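Local atomic coordinates of Alr3699 protein (Nostoc sp., PDB entry 4XSO), a protein that belongs to the GT-B clan of glycosyltransferases, being built from two Rossmann-like domains that carry family 4 and group 1 glycosyltransferase sequences. Residues Ile223-Val235 with Gly334-Ile347. Residues are numbered along the deposited sequence; the frame is centred on the assembly and turned at random.
Sequences ILIDALAQCPPQV and GESQELANIINTCI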
loop_
_atom_site.group_PDB
_atom_site.type_symbol
_atom_site.label_atom_id
_atom_site.label_comp_id
_atom_site.label_asym_id
_atom_site.label_seq_id
_atom_site.Cartn_x
_atom_site.Cartn_y
_atom_site.Cartn_z
ATOM N N ILE A 223 -34.254 -8.124 -25.782
ATOM C CA ILE A 223 -35.117 -9.221 -25.334
ATOM C C ILE A 223 -36.585 -8.734 -25.199
ATOM O O ILE A 223 -37.483 -9.406 -25.661
ATOM C CB ILE A 223 -34.607 -9.811 -23.972
ATOM C CG1 ILE A 223 -33.124 -10.178 -24.036
ATOM C CG2 ILE A 223 -35.459 -11.004 -23.513
ATOM C CD1 ILE A 223 -32.879 -11.375 -24.939
ATOM N N LEU A 224 -36.819 -7.553 -24.570
ATOM C CA LEU A 224 -38.149 -6.970 -24.522
ATOM C C LEU A 224 -38.700 -6.762 -25.946
ATOM O O LEU A 224 -39.866 -7.021 -26.207
ATOM C CB LEU A 224 -38.168 -5.659 -23.682
ATOM C CG LEU A 224 -39.501 -4.889 -23.666
ATOM C CD1 LEU A 224 -40.581 -5.745 -23.045
ATOM C CD2 LEU A 224 -39.340 -3.590 -22.856
ATOM N N ILE A 225 -37.870 -6.221 -26.830
ATOM C CA ILE A 225 -38.255 -5.973 -28.225
ATOM C C ILE A 225 -38.647 -7.309 -28.929
ATOM O O ILE A 225 -39.740 -7.364 -29.468
ATOM C CB ILE A 225 -37.162 -5.161 -28.957
ATOM C CG1 ILE A 225 -37.056 -3.769 -28.304
ATOM C CG2 ILE A 225 -37.507 -5.030 -30.428
ATOM C CD1 ILE A 225 -35.730 -3.101 -28.531
ATOM N N ASP A 226 -37.843 -8.387 -28.806
ATOM C CA ASP A 226 -38.263 -9.690 -29.370
ATOM C C ASP A 226 -39.584 -10.170 -28.762
ATOM O O ASP A 226 -40.492 -10.586 -29.464
ATOM C CB ASP A 226 -37.223 -10.753 -29.131
ATOM C CG ASP A 226 -36.024 -10.645 -30.041
ATOM O OD1 ASP A 226 -36.158 -10.041 -31.100
ATOM O OD2 ASP A 226 -34.927 -11.162 -29.671
ATOM N N ALA A 227 -39.753 -10.027 -27.446
ATOM C CA ALA A 227 -41.033 -10.401 -26.858
ATOM C C ALA A 227 -42.193 -9.539 -27.385
ATOM O O ALA A 227 -43.310 -10.023 -27.522
ATOM C CB ALA A 227 -40.975 -10.315 -25.336
ATOM N N LEU A 228 -41.970 -8.261 -27.672
ATOM C CA LEU A 228 -43.062 -7.412 -28.150
ATOM C C LEU A 228 -43.630 -7.964 -29.465
ATOM O O LEU A 228 -44.827 -7.949 -29.692
ATOM C CB LEU A 228 -42.557 -5.978 -28.362
ATOM C CG LEU A 228 -43.490 -4.876 -27.869
ATOM C CD1 LEU A 228 -43.939 -5.167 -26.452
ATOM C CD2 LEU A 228 -42.808 -3.509 -27.922
ATOM N N ALA A 229 -42.742 -8.502 -30.284
ATOM C CA ALA A 229 -43.113 -9.150 -31.535
ATOM C C ALA A 229 -44.148 -10.225 -31.307
ATOM O O ALA A 229 -44.861 -10.568 -32.237
ATOM C CB ALA A 229 -41.878 -9.725 -32.208
ATOM N N GLN A 230 -44.242 -10.748 -30.074
ATOM C CA GLN A 230 -45.146 -11.844 -29.747
ATOM C C GLN A 230 -46.353 -11.440 -28.925
ATOM O O GLN A 230 -47.013 -12.319 -28.398
ATOM C CB GLN A 230 -44.366 -12.928 -28.987
ATOM C CG GLN A 230 -43.306 -13.592 -29.857
ATOM C CD GLN A 230 -43.990 -14.445 -30.898
ATOM O OE1 GLN A 230 -44.339 -13.972 -31.988
ATOM N NE2 GLN A 230 -44.299 -15.682 -30.522
ATOM N N CYS A 231 -46.623 -10.133 -28.823
ATOM C CA CYS A 231 -47.631 -9.551 -27.961
ATOM C C CYS A 231 -48.706 -8.904 -28.786
ATOM O O CYS A 231 -48.433 -8.448 -29.884
ATOM C CB CYS A 231 -46.994 -8.458 -27.061
ATOM S SG CYS A 231 -46.065 -9.237 -25.743
ATOM N N PRO A 232 -49.934 -8.827 -28.256
ATOM C CA PRO A 232 -50.917 -8.140 -29.063
ATOM C C PRO A 232 -50.551 -6.703 -29.384
ATOM O O PRO A 232 -49.646 -6.088 -28.753
ATOM C CB PRO A 232 -52.225 -8.232 -28.241
ATOM C CG PRO A 232 -51.912 -8.944 -26.988
ATOM C CD PRO A 232 -50.527 -9.521 -27.105
ATOM N N PRO A 233 -51.257 -6.143 -30.368
ATOM C CA PRO A 233 -50.867 -4.831 -30.918
ATOM C C PRO A 233 -51.058 -3.635 -29.971
ATOM O O PRO A 233 -50.372 -2.655 -30.131
ATOM C CB PRO A 233 -51.720 -4.708 -32.180
ATOM C CG PRO A 233 -52.855 -5.684 -32.007
ATOM C CD PRO A 233 -52.381 -6.769 -31.100
ATOM N N GLN A 234 -51.939 -3.729 -28.977
ATOM C CA GLN A 234 -52.066 -2.663 -28.021
ATOM C C GLN A 234 -50.874 -2.602 -27.022
ATOM O O GLN A 234 -50.743 -1.594 -26.287
ATOM C CB GLN A 234 -53.412 -2.711 -27.274
ATOM C CG GLN A 234 -53.546 -3.740 -26.152
ATOM C CD GLN A 234 -53.874 -5.110 -26.689
ATOM O OE1 GLN A 234 -53.672 -5.375 -27.873
ATOM N NE2 GLN A 234 -54.383 -5.990 -25.826
ATOM N N VAL A 235 -49.979 -3.612 -27.057
ATOM C CA VAL A 235 -48.789 -3.594 -26.229
ATOM C C VAL A 235 -47.718 -2.736 -26.848
ATOM O O VAL A 235 -47.165 -3.056 -27.936
ATOM C CB VAL A 235 -48.200 -5.011 -25.949
ATOM C CG1 VAL A 235 -46.970 -4.914 -25.032
ATOM C CG2 VAL A 235 -49.242 -5.933 -25.333
ATOM N N GLY A 334 -32.654 -14.036 -21.037
ATOM C CA GLY A 334 -32.426 -14.162 -22.464
ATOM C C GLY A 334 -33.562 -14.791 -23.256
ATOM O O GLY A 334 -33.446 -14.877 -24.468
ATOM N N GLU A 335 -34.636 -15.260 -22.587
ATOM C CA GLU A 335 -35.755 -15.945 -23.268
ATOM C C GLU A 335 -37.003 -15.052 -23.498
ATOM O O GLU A 335 -37.850 -14.857 -22.607
ATOM C CB GLU A 335 -36.133 -17.208 -22.509
ATOM C CG GLU A 335 -34.928 -18.003 -22.042
ATOM C CD GLU A 335 -34.258 -18.835 -23.139
ATOM O OE1 GLU A 335 -33.968 -18.291 -24.223
ATOM O OE2 GLU A 335 -34.009 -20.044 -22.889
ATOM N N SER A 336 -37.154 -14.575 -24.716
ATOM C CA SER A 336 -38.171 -13.609 -25.031
ATOM C C SER A 336 -39.545 -14.188 -25.048
ATOM O O SER A 336 -40.530 -13.455 -24.785
ATOM C CB SER A 336 -37.858 -12.870 -26.347
ATOM O OG SER A 336 -37.832 -13.752 -27.461
ATOM N N GLN A 337 -39.675 -15.484 -25.323
ATOM C CA GLN A 337 -41.028 -16.030 -25.374
ATOM C C GLN A 337 -41.634 -16.162 -23.971
ATOM O O GLN A 337 -42.845 -15.985 -23.776
ATOM C CB GLN A 337 -41.118 -17.369 -26.137
ATOM C CG GLN A 337 -42.567 -17.891 -26.170
ATOM C CD GLN A 337 -43.447 -17.123 -27.149
ATOM O OE1 GLN A 337 -43.095 -17.013 -28.322
ATOM N NE2 GLN A 337 -44.605 -16.588 -26.675
ATOM N N GLU A 338 -40.814 -16.498 -22.999
ATOM C CA GLU A 338 -41.282 -16.589 -21.625
ATOM C C GLU A 338 -41.709 -15.178 -21.135
ATOM O O GLU A 338 -42.765 -15.005 -20.448
ATOM C CB GLU A 338 -40.197 -17.229 -20.783
ATOM C CG GLU A 338 -40.573 -17.559 -19.353
ATOM C CD GLU A 338 -39.432 -18.250 -18.595
ATOM O OE1 GLU A 338 -38.388 -18.657 -19.196
ATOM O OE2 GLU A 338 -39.601 -18.400 -17.382
ATOM N N LEU A 339 -40.960 -14.166 -21.560
ATOM C CA LEU A 339 -41.304 -12.759 -21.190
ATOM C C LEU A 339 -42.651 -12.393 -21.814
ATOM O O LEU A 339 -43.497 -11.770 -21.176
ATOM C CB LEU A 339 -40.184 -11.802 -21.647
ATOM C CG LEU A 339 -40.457 -10.296 -21.546
ATOM C CD1 LEU A 339 -40.868 -9.917 -20.111
ATOM C CD2 LEU A 339 -39.203 -9.550 -21.967
ATOM N N ALA A 340 -42.900 -12.839 -23.057
ATOM C CA ALA A 340 -44.156 -12.507 -23.736
ATOM C C ALA A 340 -45.324 -13.197 -23.059
ATOM O O ALA A 340 -46.452 -12.639 -22.921
ATOM C CB ALA A 340 -44.110 -12.878 -25.216
ATOM N N ASN A 341 -45.091 -14.413 -22.630
ATOM C CA ASN A 341 -46.127 -15.134 -21.921
ATOM C C ASN A 341 -46.552 -14.398 -20.652
ATOM O O ASN A 341 -47.759 -14.300 -20.350
ATOM C CB ASN A 341 -45.624 -16.500 -21.514
ATOM C CG ASN A 341 -45.507 -17.460 -22.687
ATOM O OD1 ASN A 341 -46.045 -17.251 -23.767
ATOM N ND2 ASN A 341 -44.856 -18.552 -22.439
ATOM N N ILE A 342 -45.578 -13.846 -19.926
ATOM C CA ILE A 342 -45.919 -13.009 -18.759
ATOM C C ILE A 342 -46.717 -11.822 -19.152
ATOM O O ILE A 342 -47.707 -11.466 -18.496
ATOM C CB ILE A 342 -44.654 -12.546 -17.997
ATOM C CG1 ILE A 342 -43.951 -13.748 -17.375
ATOM C CG2 ILE A 342 -45.017 -11.544 -16.907
ATOM C CD1 ILE A 342 -44.902 -14.681 -16.583
ATOM N N ILE A 343 -46.272 -11.137 -20.196
ATOM C CA ILE A 343 -46.970 -9.895 -20.621
ATOM C C ILE A 343 -48.431 -10.217 -20.970
ATOM O O ILE A 343 -49.373 -9.565 -20.517
ATOM C CB ILE A 343 -46.279 -9.266 -21.850
ATOM C CG1 ILE A 343 -44.909 -8.750 -21.441
ATOM C CG2 ILE A 343 -47.140 -8.172 -22.435
ATOM C CD1 ILE A 343 -44.112 -8.191 -22.621
ATOM N N ASN A 344 -48.608 -11.282 -21.742
ATOM C CA ASN A 344 -49.933 -11.757 -22.078
ATOM C C ASN A 344 -50.766 -12.188 -20.837
ATOM O O ASN A 344 -51.965 -11.940 -20.783
ATOM C CB ASN A 344 -49.835 -12.887 -23.103
ATOM C CG ASN A 344 -49.669 -12.365 -24.529
ATOM O OD1 ASN A 344 -50.443 -11.545 -24.980
ATOM N ND2 ASN A 344 -48.663 -12.829 -25.233
ATOM N N THR A 345 -50.129 -12.826 -19.854
ATOM C CA THR A 345 -50.809 -13.162 -18.633
ATOM C C THR A 345 -51.296 -11.915 -17.953
ATOM O O THR A 345 -52.401 -11.913 -17.415
ATOM C CB THR A 345 -49.877 -13.871 -17.678
ATOM O OG1 THR A 345 -49.602 -15.151 -18.231
ATOM C CG2 THR A 345 -50.496 -14.016 -16.314
ATOM N N CYS A 346 -50.465 -10.863 -17.974
ATOM C CA CYS A 346 -50.844 -9.584 -17.337
ATOM C C CYS A 346 -52.033 -8.868 -18.018
ATOM O O CYS A 346 -52.802 -8.152 -17.371
ATOM C CB CYS A 346 -49.631 -8.639 -17.265
ATOM S SG CYS A 346 -48.437 -9.141 -16.022
ATOM N N ILE A 347 -52.127 -9.024 -19.327
ATOM C CA ILE A 347 -53.244 -8.466 -20.131
ATOM C C ILE A 347 -54.565 -9.164 -19.845
ATOM O O ILE A 347 -55.578 -8.527 -19.590
ATOM C CB ILE A 347 -52.917 -8.604 -21.642
ATOM C CG1 ILE A 347 -51.781 -7.665 -21.985
ATOM C CG2 ILE A 347 -54.147 -8.309 -22.484
ATOM C CD1 ILE A 347 -51.065 -7.968 -23.294
#
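Ile-223 lies over Gly-334 and Ser-336, where the loop enters helix 336-347, and shows how a branched side chain can serve two neighbours at once. With CG1 beside the backbone N (chi1 -52°), CD1 is sent to the carbonyl of Gly-334, 3.6 Å from O, and CG2 is left against the backbone of Ser-336. Ser-336 in turn presses its CB between Ile-223 O and the CB of Asp-226, whose carboxylate is engaged by Gln-257. One turn along, where the CA atoms of Ala-227 and Ser-336 come within 4.7 Å of each other, small residues let the backbones draw close: Ala-227 CB packs against Leu-339 CG and the methyl of Ala-340. The axes of segments 223-228 and 336-347 cross at -63°, 8.0 Å apart at their closest. Both flank the parallel sheet of the C-terminal Rossmann-like domain of this GT-B fold, and Leu-224, touching Leu-339 and Ile-343 by its CD1, also packs on Val-209 and Leu-239 of that sheet. Ile-343 buries as much as Ser-336; its CG2 and CD1 meet the sulfur of Cys-231, with CG2 at 3.6 Å from SG. Farther along, Val-235 CG2 and Ile-347 CD1 are tightly packed at 3.4 Å. At the exposed margin Gln-230 NE2 donates to Gln-337 OE1 (2.8 Å) on a lone pair in the carbonyl plane; the two amides are turned 85° apart.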